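Local coordinates for microcin B17-processing protein McbC (Escherichia coli str. K-12 substr. MG1655, PDB 6GRH) that is needed to process the inactive microcin B17 precursor into the active peptide, as a flavin mononucleotide-binding oxidoreductase of the nitroreductase family, at residues Leu126-Val131 against Arg208-Glu213; Glu130-Arg135 against Val149-Pro154; Ala145-Tyr150 against Val162-Thr167; Tyr191-Glu196 against Ala255-Gln260. All blocks are in the same frame, centred on the assembly; numbering follows the deposited sequence. Where two conformers were deposited one is given.

Interaction 1 (Leu126-Val131 against Arg208-Glu213); sequences LYPIEV and RMALME
E213, I129 and A210 carry this contact, in which helix 204-227 lies against the chain entering strand 129-135. The side chain of E213 leaves the helix extended, with CG anti to the backbone N (chi1 177°), and a glutamate is long enough to set its carboxylate at the bend Y127-P128. There OE2 lies 3.3 Å from Y127 CA and OE1 3.3 Å from P128 CD. I129 runs past E213 in the opposite direction and reaches the helix backbone, its CD1 3.4 Å from A210 O. The small A210 admits both neighbours: its CB is 4.0 Å from I129 CD1 and 3.9 Å from P128 CG. Water completes the polar side, donating to I129 O at 2.9 Å and to E213 OE2 at 2.6 Å. OE1 is hydrogen-bonded to S122 OG, so each carboxylate oxygen has a polar partner although the group is buried. Helix and strand are thus joined by a glutamate held through water and a pocket serine, next to M209, which touches FMN.

Interaction 2 (Glu130-Arg135 against Val149-Pro154); sequences EVFLCR and VYHYLP
The rings of F132 and H151 form an offset stack, centroids 4.8 Å apart and planes 27° from parallel, with H151 CD2 above one face of the phenyl ring toward its rim. The imidazole edge is used for polar contacts. Its NE2 gives a hydrogen bond of 2.7 Å to E130 OE1, almost in the ring plane and arriving on the anti side of the carboxylate, while ND1 bonds E160. Histidine suits this place because it can stack and also bond from both nitrogens. E130 bends at chi2 (-60°) to present its carboxylate, and a water donating to E130 OE1 and Y152 O also accepts from V131 N. On the other sheet face L133 and Y150 lie side by side, pointing the same way, L133 CD2 being 4.2 Å from Y150 CD1; the tyrosine hydroxyl is held by N142.

L133 and Y150 are an antiparallel hydrogen-bonded pair, joined by L133 N to Y150 O (2.8 Å) and Y150 N to L133 O (2.9 Å), whereas C134 and V149 form a non-hydrogen-bonded pair. Helix 97-108 covers the face carrying V131, L133 and Y152. Strand 187-194 flanks strand 129-135, strand 158-163 flanks strand 149-153, and V60 of the second subunit packs on H151.

Interaction 3 (Ala145-Tyr150 against Val162-Thr167); sequences AGTNVY and VATCNT
Backbone hydrogen bonds between N148-V149 and V162-A163 make two classic beta bulges. A163 O accepts from N148 N at 3.0 Å and from V149 N at 3.3 Å; V149 O likewise accepts from V162 N at 2.9 Å and from A163 N at 3.3 Å, both donors lying on the same face of its carbonyl plane. Beyond the strands, N148 takes over with its side chain. ND2 reaches C165 O at 2.8 Å through a nearly straight bond (174°) lying in the amide plane, and OD1 accepts from R135 NH1, so asparagine suits a place needing both donor and acceptor. Apolar packing centres on V149: CG1 meets V162 CG1 at 3.7 Å, while CG2 touches both A163 CB and C165 SG. At the exposed end, G146 O makes a CA-H...O contact with T164 CA (3.3 Å). Each bulge carbonyl divides itself between two N-H groups, one bond shorter than the other, and the N148 amide ties the turn before helix 167-175 to the start of strand 149-153.

Interaction 4 (Tyr191-Glu196 against Ala255-Gln260); sequences YCIIFE and APLIVQ
Y191-I194 and A255-Q260 run antiparallel, their strand axes at 146°, with a classic beta bulge where L257 and I258 both face Y191. Y191 N bonds I258 O at 3.0 Å in a nearly straight bond (172°), and L257 N returns to Y191 O at 2.7 Å. Further along, I193 and A255 form a hydrogen-bonded pair. Between this pair and the bulge, P256 faces C192 at a non-hydrogen-bonded site, where a proline costs this pairing no N-H; C192 SG lies 4.1 Å from P256 CB.

Among the side chains, Y191 does most. Its CD2 lies 3.6 Å from I258 CG2, and its hydroxyl donates to Q260 OE1 at 2.7 Å, nearly in line with the amide C=O. Q260 reaches it as an extended chain, CG anti to the backbone N (chi1 -170°), and its NE2 bonds N232. I193 CB packs at 3.8 Å on L257 CD1, while the small A255 accommodates the F195 ring, CB to CZ 3.6 Å. These strands belong to the antiparallel sheet of the nitroreductase fold, in which strand 254-263 borders the flavin site: I258 touches FMN, and M212 of the second subunit packs on L257 and I258.

Overall arrangement
From the N terminus, the chain enters strand 129-135 through the bend that begins interaction 1. Interaction 2 starts on the same strand and closes a short loop by bringing back strand 149-153. Interaction 3 begins on that returning strand and closes the hairpin with strand 158-163, the outermost on its side of the sheet. Both close within the span of interaction 1, which ends only when helix 204-227 returns to the start of strand 129-135. Interaction 4 crosses interaction 1: strand 187-194 comes before that helix and strand 254-263 after it. Interactions 2, 3 and 4 are pairings within one sheet, against which interaction 1 sets the helix; backbone hydrogen bonds between strands 129-135 and 187-194 join the sheet's two halves.

Interaction 1 (Leu126-Val131 against Arg208-Glu213)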
loop_
_atom_site.group_PDB
_atom_site.type_symbol
_atom_site.label_atom_id
_atom_site.label_comp_id
_atom_site.label_asym_id
_atom_site.label_seq_id
_atom_site.Cartn_x
_atom_site.Cartn_y
_atom_site.Cartn_z
ATOM N N LEU D 126 15.144 -6.167 -22.019
ATOM C CA LEU D 126 15.667 -6.607 -20.720
ATOM C C LEU D 126 15.339 -8.065 -20.377
ATOM O O LEU D 126 16.082 -8.701 -19.614
ATOM C CB LEU D 126 15.173 -5.672 -19.619
ATOM C CG LEU D 126 15.647 -4.228 -19.808
ATOM C CD1 LEU D 126 14.956 -3.341 -18.792
ATOM C CD2 LEU D 126 17.164 -4.119 -19.696
ATOM N N TYR D 127 14.253 -8.591 -20.927
ATOM C CA TYR D 127 13.873 -10.012 -20.718
ATOM C C TYR D 127 13.966 -10.480 -19.257
ATOM O O TYR D 127 14.760 -11.386 -18.922
ATOM C CB TYR D 127 14.691 -10.902 -21.659
ATOM C CG TYR D 127 14.326 -10.629 -23.083
ATOM C CD1 TYR D 127 13.184 -11.208 -23.633
ATOM C CD2 TYR D 127 15.053 -9.718 -23.856
ATOM C CE1 TYR D 127 12.792 -10.927 -24.934
ATOM C CE2 TYR D 127 14.689 -9.445 -25.174
ATOM C CZ TYR D 127 13.549 -10.048 -25.708
ATOM O OH TYR D 127 13.138 -9.767 -26.985
ATOM N N PRO D 128 13.121 -9.911 -18.384
ATOM C CA PRO D 128 13.222 -10.230 -16.952
ATOM C C PRO D 128 12.582 -11.534 -16.496
ATOM O O PRO D 128 12.604 -11.818 -15.301
ATOM C CB PRO D 128 12.467 -9.049 -16.284
ATOM C CG PRO D 128 11.425 -8.700 -17.297
ATOM C CD PRO D 128 12.155 -8.811 -18.615
ATOM N N ILE D 129 11.979 -12.286 -17.414
ATOM C CA ILE D 129 11.245 -13.479 -17.076
ATOM C C ILE D 129 12.116 -14.665 -17.403
ATOM O O ILE D 129 12.650 -14.759 -18.496
ATOM C CB ILE D 129 9.910 -13.568 -17.860
ATOM C CG1 ILE D 129 9.061 -12.351 -17.584
ATOM C CG2 ILE D 129 9.157 -14.867 -17.558
ATOM C CD1 ILE D 129 8.784 -12.087 -16.120
ATOM N N GLU D 130 12.239 -15.578 -16.448
ATOM C CA GLU D 130 13.011 -16.806 -16.611
ATOM C C GLU D 130 12.071 -17.992 -16.769
ATOM O O GLU D 130 10.998 -18.039 -16.141
ATOM C CB GLU D 130 13.904 -17.012 -15.400
ATOM C CG GLU D 130 14.858 -15.844 -15.170
ATOM C CD GLU D 130 15.809 -15.577 -16.337
ATOM O OE1 GLU D 130 16.354 -16.525 -16.925
ATOM O OE2 GLU D 130 16.039 -14.388 -16.660
ATOM N N VAL D 131 12.458 -18.933 -17.621
ATOM C CA VAL D 131 11.688 -20.170 -17.811
ATOM C C VAL D 131 12.398 -21.343 -17.142
ATOM O O VAL D 131 13.575 -21.618 -17.411
ATOM C CB VAL D 131 11.531 -20.554 -19.303
ATOM C CG1 VAL D 131 10.593 -21.764 -19.457
ATOM C CG2 VAL D 131 11.034 -19.384 -20.103
ATOM N N ARG D 208 4.467 -4.225 -14.636
ATOM C CA ARG D 208 3.403 -4.413 -15.593
ATOM C C ARG D 208 3.977 -5.024 -16.904
ATOM O O ARG D 208 3.400 -5.981 -17.460
ATOM C CB ARG D 208 2.727 -3.044 -15.829
ATOM C CG ARG D 208 1.475 -3.055 -16.670
ATOM C CD ARG D 208 1.229 -1.698 -17.334
ATOM N NE ARG D 208 0.911 -0.625 -16.399
ATOM C CZ ARG D 208 0.465 0.588 -16.774
ATOM N NH1 ARG D 208 0.300 0.895 -18.053
ATOM N NH2 ARG D 208 0.197 1.500 -15.869
ATOM N N MET D 209 5.095 -4.472 -17.390
ATOM C CA MET D 209 5.787 -4.976 -18.593
ATOM C C MET D 209 6.247 -6.433 -18.436
ATOM O O MET D 209 6.102 -7.236 -19.369
ATOM C CB MET D 209 6.991 -4.080 -18.988
ATOM C CG MET D 209 6.637 -2.690 -19.563
ATOM S SD MET D 209 8.001 -1.775 -20.360
ATOM C CE MET D 209 7.774 -0.116 -19.735
ATOM N N ALA D 210 6.788 -6.775 -17.266
ATOM C CA ALA D 210 7.243 -8.148 -16.999
ATOM C C ALA D 210 6.099 -9.188 -17.020
ATOM O O ALA D 210 6.258 -10.278 -17.580
ATOM C CB ALA D 210 7.965 -8.204 -15.678
ATOM N N LEU D 211 4.956 -8.824 -16.440
ATOM C CA LEU D 211 3.768 -9.694 -16.429
ATOM C C LEU D 211 3.210 -9.901 -17.833
ATOM O O LEU D 211 2.906 -11.003 -18.201
ATOM C CB LEU D 211 2.690 -9.162 -15.462
ATOM C CG LEU D 211 2.814 -9.694 -14.033
ATOM C CD1 LEU D 211 4.175 -9.501 -13.394
ATOM C CD2 LEU D 211 1.778 -9.033 -13.141
ATOM N N MET D 212 3.151 -8.836 -18.629
ATOM C CA MET D 212 2.760 -8.958 -20.019
ATOM C C MET D 212 3.720 -9.843 -20.809
ATOM O O MET D 212 3.292 -10.703 -21.576
ATOM C CB MET D 212 2.561 -7.571 -20.662
ATOM C CG MET D 212 1.361 -6.862 -20.062
ATOM S SD MET D 212 1.003 -5.265 -20.807
ATOM C CE MET D 212 2.478 -4.338 -20.472
ATOM N N GLU D 213 5.008 -9.682 -20.577
ATOM C CA GLU D 213 5.991 -10.502 -21.233
ATOM C C GLU D 213 5.803 -11.983 -20.967
ATOM O O GLU D 213 5.932 -12.781 -21.865
ATOM C CB GLU D 213 7.385 -10.063 -20.837
ATOM C CG GLU D 213 8.500 -10.896 -21.412
ATOM C CD GLU D 213 9.854 -10.327 -21.042
ATOM O OE1 GLU D 213 9.989 -9.063 -21.079
ATOM O OE2 GLU D 213 10.768 -11.146 -20.712
HETATM O O HOH W 1 12.244 -13.230 -20.884
#

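Interaction 2 (Glu130-Arg135 against Val149-Pro154)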
loop_
_atom_site.group_PDB
_atom_site.type_symbol
_atom_site.label_atom_id
_atom_site.label_comp_id
_atom_site.label_asym_id
_atom_site.label_seq_id
_atom_site.Cartn_x
_atom_site.Cartn_y
_atom_site.Cartn_z
ATOM N N GLU D 130 12.239 -15.578 -16.448
ATOM C CA GLU D 130 13.011 -16.806 -16.611
ATOM C C GLU D 130 12.071 -17.992 -16.769
ATOM O O GLU D 130 10.998 -18.039 -16.141
ATOM C CB GLU D 130 13.904 -17.012 -15.400
ATOM C CG GLU D 130 14.858 -15.844 -15.170
ATOM C CD GLU D 130 15.809 -15.577 -16.337
ATOM O OE1 GLU D 130 16.354 -16.525 -16.925
ATOM O OE2 GLU D 130 16.039 -14.388 -16.660
ATOM N N VAL D 131 12.458 -18.933 -17.621
ATOM C CA VAL D 131 11.688 -20.170 -17.811
ATOM C C VAL D 131 12.398 -21.343 -17.142
ATOM O O VAL D 131 13.575 -21.618 -17.411
ATOM C CB VAL D 131 11.531 -20.554 -19.303
ATOM C CG1 VAL D 131 10.593 -21.764 -19.457
ATOM C CG2 VAL D 131 11.034 -19.384 -20.103
ATOM N N PHE D 132 11.659 -22.051 -16.304
ATOM C CA PHE D 132 12.149 -23.249 -15.668
ATOM C C PHE D 132 11.346 -24.451 -16.174
ATOM O O PHE D 132 10.152 -24.339 -16.449
ATOM C CB PHE D 132 12.040 -23.113 -14.159
ATOM C CG PHE D 132 13.039 -22.152 -13.552
ATOM C CD1 PHE D 132 12.773 -20.799 -13.504
ATOM C CD2 PHE D 132 14.244 -22.613 -13.023
ATOM C CE1 PHE D 132 13.682 -19.907 -12.919
ATOM C CE2 PHE D 132 15.162 -21.736 -12.445
ATOM C CZ PHE D 132 14.893 -20.377 -12.416
ATOM N N LEU D 133 12.030 -25.574 -16.320
ATOM C CA LEU D 133 11.449 -26.803 -16.833
ATOM C C LEU D 133 11.366 -27.769 -15.663
ATOM O O LEU D 133 12.376 -28.002 -14.996
ATOM C CB LEU D 133 12.333 -27.382 -17.921
ATOM C CG LEU D 133 12.081 -28.835 -18.359
ATOM C CD1 LEU D 133 10.694 -28.975 -18.961
ATOM C CD2 LEU D 133 13.159 -29.221 -19.353
ATOM N N CYS D 134 10.170 -28.301 -15.412
ATOM C CA CYS D 134 9.945 -29.255 -14.320
ATOM C C CYS D 134 9.517 -30.597 -14.884
ATOM O O CYS D 134 8.499 -30.678 -15.573
ATOM C CB CYS D 134 8.880 -28.711 -13.351
ATOM S SG CYS D 134 9.435 -27.267 -12.407
ATOM N N ARG D 135 10.294 -31.649 -14.598
ATOM C CA ARG D 135 9.995 -33.004 -15.065
ATOM C C ARG D 135 9.066 -33.666 -14.040
ATOM O O ARG D 135 9.406 -33.732 -12.867
ATOM C CB ARG D 135 11.291 -33.800 -15.220
ATOM C CG ARG D 135 11.105 -35.260 -15.569
ATOM C CD ARG D 135 12.432 -35.887 -15.983
ATOM N NE ARG D 135 12.308 -37.319 -16.187
ATOM C CZ ARG D 135 12.360 -38.250 -15.225
ATOM N NH1 ARG D 135 12.537 -37.930 -13.940
ATOM N NH2 ARG D 135 12.228 -39.523 -15.559
ATOM N N VAL D 149 14.459 -30.370 -12.201
ATOM C CA VAL D 149 14.215 -28.965 -12.512
ATOM C C VAL D 149 15.424 -28.456 -13.269
ATOM O O VAL D 149 16.547 -28.732 -12.874
ATOM C CB VAL D 149 14.015 -28.117 -11.250
ATOM C CG1 VAL D 149 13.639 -26.708 -11.632
ATOM C CG2 VAL D 149 12.930 -28.709 -10.364
ATOM N N TYR D 150 15.173 -27.713 -14.341
ATOM C CA TYR D 150 16.211 -27.112 -15.160
ATOM C C TYR D 150 15.810 -25.679 -15.412
ATOM O O TYR D 150 14.637 -25.334 -15.282
ATOM C CB TYR D 150 16.337 -27.831 -16.515
ATOM C CG TYR D 150 16.778 -29.269 -16.453
ATOM C CD1 TYR D 150 15.848 -30.312 -16.321
ATOM C CD2 TYR D 150 18.118 -29.602 -16.554
ATOM C CE1 TYR D 150 16.249 -31.630 -16.277
ATOM C CE2 TYR D 150 18.529 -30.929 -16.500
ATOM C CZ TYR D 150 17.596 -31.933 -16.366
ATOM O OH TYR D 150 18.021 -33.235 -16.300
ATOM N N HIS D 151 16.784 -24.843 -15.774
ATOM C CA HIS D 151 16.530 -23.483 -16.180
ATOM C C HIS D 151 16.911 -23.379 -17.658
ATOM O O HIS D 151 18.022 -23.733 -18.018
ATOM C CB HIS D 151 17.354 -22.580 -15.278
ATOM C CG HIS D 151 17.399 -21.148 -15.692
ATOM N ND1 HIS D 151 18.565 -20.422 -15.684
ATOM C CD2 HIS D 151 16.430 -20.305 -16.108
ATOM C CE1 HIS D 151 18.316 -19.182 -16.074
ATOM N NE2 HIS D 151 17.021 -19.081 -16.325
ATOM N N TYR D 152 15.980 -22.942 -18.519
ATOM C CA TYR D 152 16.273 -22.778 -19.935
ATOM C C TYR D 152 16.962 -21.443 -20.195
ATOM O O TYR D 152 16.450 -20.408 -19.785
ATOM C CB TYR D 152 15.009 -22.886 -20.808
ATOM C CG TYR D 152 15.333 -22.812 -22.293
ATOM C CD1 TYR D 152 16.214 -23.710 -22.868
ATOM C CD2 TYR D 152 14.786 -21.827 -23.109
ATOM C CE1 TYR D 152 16.531 -23.663 -24.211
ATOM C CE2 TYR D 152 15.097 -21.765 -24.466
ATOM C CZ TYR D 152 15.969 -22.684 -25.019
ATOM O OH TYR D 152 16.312 -22.647 -26.356
ATOM N N LEU D 153 18.112 -21.492 -20.882
ATOM C CA LEU D 153 18.874 -20.308 -21.283
ATOM C C LEU D 153 18.559 -20.066 -22.752
ATOM O O LEU D 153 19.092 -20.766 -23.622
ATOM C CB LEU D 153 20.376 -20.513 -21.049
ATOM C CG LEU D 153 20.833 -20.849 -19.628
ATOM C CD1 LEU D 153 22.321 -21.175 -19.603
ATOM C CD2 LEU D 153 20.526 -19.699 -18.665
ATOM N N PRO D 154 17.684 -19.083 -23.052
ATOM C CA PRO D 154 17.186 -18.953 -24.430
ATOM C C PRO D 154 18.176 -18.461 -25.490
ATOM O O PRO D 154 17.949 -18.705 -26.678
ATOM C CB PRO D 154 16.029 -17.962 -24.302
ATOM C CG PRO D 154 15.871 -17.696 -22.837
ATOM C CD PRO D 154 17.193 -17.983 -22.206
HETATM O O HOH W 2 14.819 -18.401 -19.061
#

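Interaction 3 (Ala145-Tyr150 against Val162-Thr167)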
loop_
_atom_site.group_PDB
_atom_site.type_symbol
_atom_site.label_atom_id
_atom_site.label_comp_id
_atom_site.label_asym_id
_atom_site.label_seq_id
_atom_site.Cartn_x
_atom_site.Cartn_y
_atom_site.Cartn_z
ATOM N N ALA D 145 20.358 -37.765 -15.137
ATOM C CA ALA D 145 19.656 -38.657 -14.218
ATOM C C ALA D 145 19.465 -38.010 -12.847
ATOM O O ALA D 145 20.428 -37.578 -12.215
ATOM C CB ALA D 145 20.412 -39.984 -14.074
ATOM N N GLY D 146 18.215 -37.920 -12.409
ATOM C CA GLY D 146 17.893 -37.433 -11.072
ATOM C C GLY D 146 17.692 -35.936 -10.946
ATOM O O GLY D 146 17.299 -35.469 -9.888
ATOM N N THR D 147 17.956 -35.180 -12.006
ATOM C CA THR D 147 17.696 -33.745 -12.015
ATOM C C THR D 147 16.334 -33.534 -12.654
ATOM O O THR D 147 16.130 -33.927 -13.803
ATOM C CB THR D 147 18.783 -33.005 -12.797
ATOM O OG1 THR D 147 20.032 -33.247 -12.158
ATOM C CG2 THR D 147 18.509 -31.513 -12.856
ATOM N N ASN D 148 15.408 -32.943 -11.897
ATOM C CA ASN D 148 14.036 -32.754 -12.361
ATOM C C ASN D 148 13.608 -31.330 -12.555
ATOM O O ASN D 148 12.509 -31.106 -13.013
ATOM C CB ASN D 148 13.073 -33.448 -11.421
ATOM C CG ASN D 148 13.152 -34.935 -11.543
ATOM O OD1 ASN D 148 13.125 -35.461 -12.655
ATOM N ND2 ASN D 148 13.286 -35.630 -10.413
ATOM N N VAL D 149 14.459 -30.370 -12.201
ATOM C CA VAL D 149 14.215 -28.965 -12.512
ATOM C C VAL D 149 15.424 -28.456 -13.269
ATOM O O VAL D 149 16.547 -28.732 -12.874
ATOM C CB VAL D 149 14.015 -28.117 -11.250
ATOM C CG1 VAL D 149 13.639 -26.708 -11.632
ATOM C CG2 VAL D 149 12.930 -28.709 -10.364
ATOM N N TYR D 150 15.173 -27.713 -14.341
ATOM C CA TYR D 150 16.211 -27.112 -15.160
ATOM C C TYR D 150 15.810 -25.679 -15.412
ATOM O O TYR D 150 14.637 -25.334 -15.282
ATOM C CB TYR D 150 16.337 -27.831 -16.515
ATOM C CG TYR D 150 16.778 -29.269 -16.453
ATOM C CD1 TYR D 150 15.848 -30.312 -16.321
ATOM C CD2 TYR D 150 18.118 -29.602 -16.554
ATOM C CE1 TYR D 150 16.249 -31.630 -16.277
ATOM C CE2 TYR D 150 18.529 -30.929 -16.500
ATOM C CZ TYR D 150 17.596 -31.933 -16.366
ATOM O OH TYR D 150 18.021 -33.235 -16.300
ATOM N N VAL D 162 19.008 -27.317 -12.075
ATOM C CA VAL D 162 18.542 -26.524 -10.944
ATOM C C VAL D 162 18.293 -27.338 -9.677
ATOM O O VAL D 162 18.736 -26.917 -8.611
ATOM C CB VAL D 162 17.301 -25.705 -11.343
ATOM C CG1 VAL D 162 16.631 -25.038 -10.139
ATOM C CG2 VAL D 162 17.693 -24.657 -12.382
ATOM N N ALA D 163 17.578 -28.461 -9.759
ATOM C CA ALA D 163 17.194 -29.217 -8.553
ATOM C C ALA D 163 17.028 -30.703 -8.805
ATOM O O ALA D 163 16.632 -31.127 -9.889
ATOM C CB ALA D 163 15.916 -28.657 -7.950
ATOM N N THR D 164 17.344 -31.475 -7.772
ATOM C CA THR D 164 17.195 -32.909 -7.761
ATOM C C THR D 164 16.047 -33.344 -6.840
ATOM O O THR D 164 16.105 -34.429 -6.272
ATOM C CB THR D 164 18.492 -33.551 -7.245
ATOM O OG1 THR D 164 18.753 -33.066 -5.927
ATOM C CG2 THR D 164 19.680 -33.197 -8.131
ATOM N N CYS D 165 15.012 -32.524 -6.678
ATOM C CA CYS D 165 13.809 -32.974 -5.966
ATOM C C CYS D 165 13.154 -34.075 -6.789
ATOM O O CYS D 165 13.312 -34.104 -8.019
ATOM C CB CYS D 165 12.822 -31.841 -5.762
ATOM S SG CYS D 165 12.542 -30.844 -7.241
ATOM N N ASN D 166 12.457 -35.007 -6.134
ATOM C CA ASN D 166 11.806 -36.089 -6.887
ATOM C C ASN D 166 10.612 -35.540 -7.665
ATOM O O ASN D 166 10.130 -34.431 -7.392
ATOM C CB ASN D 166 11.419 -37.309 -6.020
ATOM C CG ASN D 166 10.530 -36.960 -4.830
ATOM O OD1 ASN D 166 9.618 -36.142 -4.909
ATOM N ND2 ASN D 166 10.793 -37.607 -3.719
ATOM N N THR D 167 10.154 -36.333 -8.624
ATOM C CA THR D 167 9.068 -35.962 -9.513
ATOM C C THR D 167 7.725 -35.766 -8.770
ATOM O O THR D 167 6.934 -34.886 -9.124
ATOM C CB THR D 167 8.966 -37.019 -10.631
ATOM O OG1 THR D 167 8.869 -36.367 -11.902
ATOM C CG2 THR D 167 7.797 -37.978 -10.409
#

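Interaction 4 (Tyr191-Glu196 against Ala255-Gln260)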
loop_
_atom_site.group_PDB
_atom_site.type_symbol
_atom_site.label_atom_id
_atom_site.label_comp_id
_atom_site.label_asym_id
_atom_site.label_seq_id
_atom_site.Cartn_x
_atom_site.Cartn_y
_atom_site.Cartn_z
ATOM N N TYR D 191 7.172 -19.967 -15.281
ATOM C CA TYR D 191 7.656 -18.666 -15.711
ATOM C C TYR D 191 7.824 -17.803 -14.475
ATOM O O TYR D 191 6.859 -17.627 -13.728
ATOM C CB TYR D 191 6.669 -18.008 -16.687
ATOM C CG TYR D 191 6.403 -18.807 -17.911
ATOM C CD1 TYR D 191 7.100 -18.552 -19.096
ATOM C CD2 TYR D 191 5.458 -19.860 -17.902
ATOM C CE1 TYR D 191 6.870 -19.323 -20.237
ATOM C CE2 TYR D 191 5.200 -20.622 -19.046
ATOM C CZ TYR D 191 5.910 -20.348 -20.210
ATOM O OH TYR D 191 5.670 -21.056 -21.349
ATOM N N CYS D 192 9.026 -17.263 -14.274
ATOM C CA CYS D 192 9.376 -16.555 -13.051
ATOM C C CYS D 192 9.900 -15.153 -13.330
ATOM O O CYS D 192 10.696 -14.955 -14.234
ATOM C CB CYS D 192 10.448 -17.318 -12.292
ATOM S SG CYS D 192 9.902 -18.969 -11.799
ATOM N N ILE D 193 9.469 -14.207 -12.510
ATOM C CA ILE D 193 9.919 -12.833 -12.571
ATOM C C ILE D 193 11.114 -12.624 -11.632
ATOM O O ILE D 193 11.054 -12.995 -10.460
ATOM C CB ILE D 193 8.802 -11.836 -12.199
ATOM C CG1 ILE D 193 9.281 -10.389 -12.427
ATOM C CG2 ILE D 193 8.283 -12.008 -10.774
ATOM C CD1 ILE D 193 8.180 -9.383 -12.225
ATOM N N ILE D 194 12.175 -12.014 -12.147
ATOM C CA ILE D 194 13.256 -11.515 -11.302
ATOM C C ILE D 194 12.912 -10.065 -10.977
ATOM O O ILE D 194 13.003 -9.206 -11.853
ATOM C CB ILE D 194 14.620 -11.611 -12.012
ATOM C CG1 ILE D 194 14.900 -13.065 -12.369
ATOM C CG2 ILE D 194 15.724 -11.028 -11.113
ATOM C CD1 ILE D 194 16.193 -13.244 -13.113
ATOM N N PHE D 195 12.549 -9.782 -9.739
ATOM C CA PHE D 195 11.960 -8.463 -9.411
ATOM C C PHE D 195 12.851 -7.310 -9.807
ATOM O O PHE D 195 12.410 -6.371 -10.473
ATOM C CB PHE D 195 11.605 -8.334 -7.941
ATOM C CG PHE D 195 10.468 -9.228 -7.516
ATOM C CD1 PHE D 195 9.171 -8.948 -7.897
ATOM C CD2 PHE D 195 10.711 -10.357 -6.743
ATOM C CE1 PHE D 195 8.117 -9.763 -7.491
ATOM C CE2 PHE D 195 9.659 -11.180 -6.335
ATOM C CZ PHE D 195 8.361 -10.875 -6.719
ATOM N N GLU D 196 14.112 -7.391 -9.415
ATOM C CA GLU D 196 15.008 -6.265 -9.649
ATOM C C GLU D 196 15.317 -6.045 -11.120
ATOM O O GLU D 196 15.479 -4.904 -11.522
ATOM C CB GLU D 196 16.272 -6.390 -8.792
ATOM C CG GLU D 196 15.944 -6.124 -7.319
ATOM C CD GLU D 196 17.159 -5.954 -6.423
ATOM O OE1 GLU D 196 18.064 -5.149 -6.765
ATOM O OE2 GLU D 196 17.174 -6.582 -5.343
ATOM N N ALA D 255 10.101 -14.925 -8.233
ATOM C CA ALA D 255 8.788 -15.472 -7.865
ATOM C C ALA D 255 8.162 -16.128 -9.110
ATOM O O ALA D 255 8.266 -15.590 -10.185
ATOM C CB ALA D 255 7.871 -14.388 -7.278
ATOM N N PRO D 256 7.541 -17.320 -8.951
ATOM C CA PRO D 256 6.799 -17.947 -10.055
ATOM C C PRO D 256 5.492 -17.206 -10.380
ATOM O O PRO D 256 4.680 -16.986 -9.499
ATOM C CB PRO D 256 6.517 -19.357 -9.518
ATOM C CG PRO D 256 6.441 -19.185 -8.040
ATOM C CD PRO D 256 7.451 -18.124 -7.707
ATOM N N LEU D 257 5.321 -16.780 -11.622
ATOM C CA LEU D 257 4.120 -16.054 -12.037
ATOM C C LEU D 257 2.993 -16.963 -12.521
ATOM O O LEU D 257 1.826 -16.666 -12.305
ATOM C CB LEU D 257 4.449 -15.021 -13.136
ATOM C CG LEU D 257 5.302 -13.837 -12.722
ATOM C CD1 LEU D 257 5.575 -12.924 -13.891
ATOM C CD2 LEU D 257 4.646 -13.068 -11.592
ATOM N N ILE D 258 3.357 -18.041 -13.209
ATOM C CA ILE D 258 2.392 -18.914 -13.854
ATOM C C ILE D 258 3.081 -20.233 -14.173
ATOM O O ILE D 258 4.302 -20.286 -14.399
ATOM C CB ILE D 258 1.768 -18.228 -15.100
ATOM C CG1 ILE D 258 0.453 -18.856 -15.510
ATOM C CG2 ILE D 258 2.726 -18.187 -16.274
ATOM C CD1 ILE D 258 -0.672 -18.594 -14.536
ATOM N N VAL D 259 2.297 -21.296 -14.126
ATOM C CA VAL D 259 2.750 -22.638 -14.455
ATOM C C VAL D 259 2.033 -23.057 -15.741
ATOM O O VAL D 259 0.915 -22.601 -16.018
ATOM C CB VAL D 259 2.453 -23.600 -13.283
ATOM C CG1 VAL D 259 2.701 -25.060 -13.669
ATOM C CG2 VAL D 259 3.300 -23.232 -12.067
ATOM N N GLN D 260 2.673 -23.894 -16.541
ATOM C CA GLN D 260 2.069 -24.390 -17.778
ATOM C C GLN D 260 2.384 -25.858 -17.906
ATOM O O GLN D 260 3.550 -26.244 -18.026
ATOM C CB GLN D 260 2.572 -23.621 -18.997
ATOM C CG GLN D 260 1.822 -23.909 -20.287
ATOM C CD GLN D 260 2.268 -23.009 -21.421
ATOM O OE1 GLN D 260 3.350 -22.412 -21.366
ATOM N NE2 GLN D 260 1.461 -22.950 -22.490
#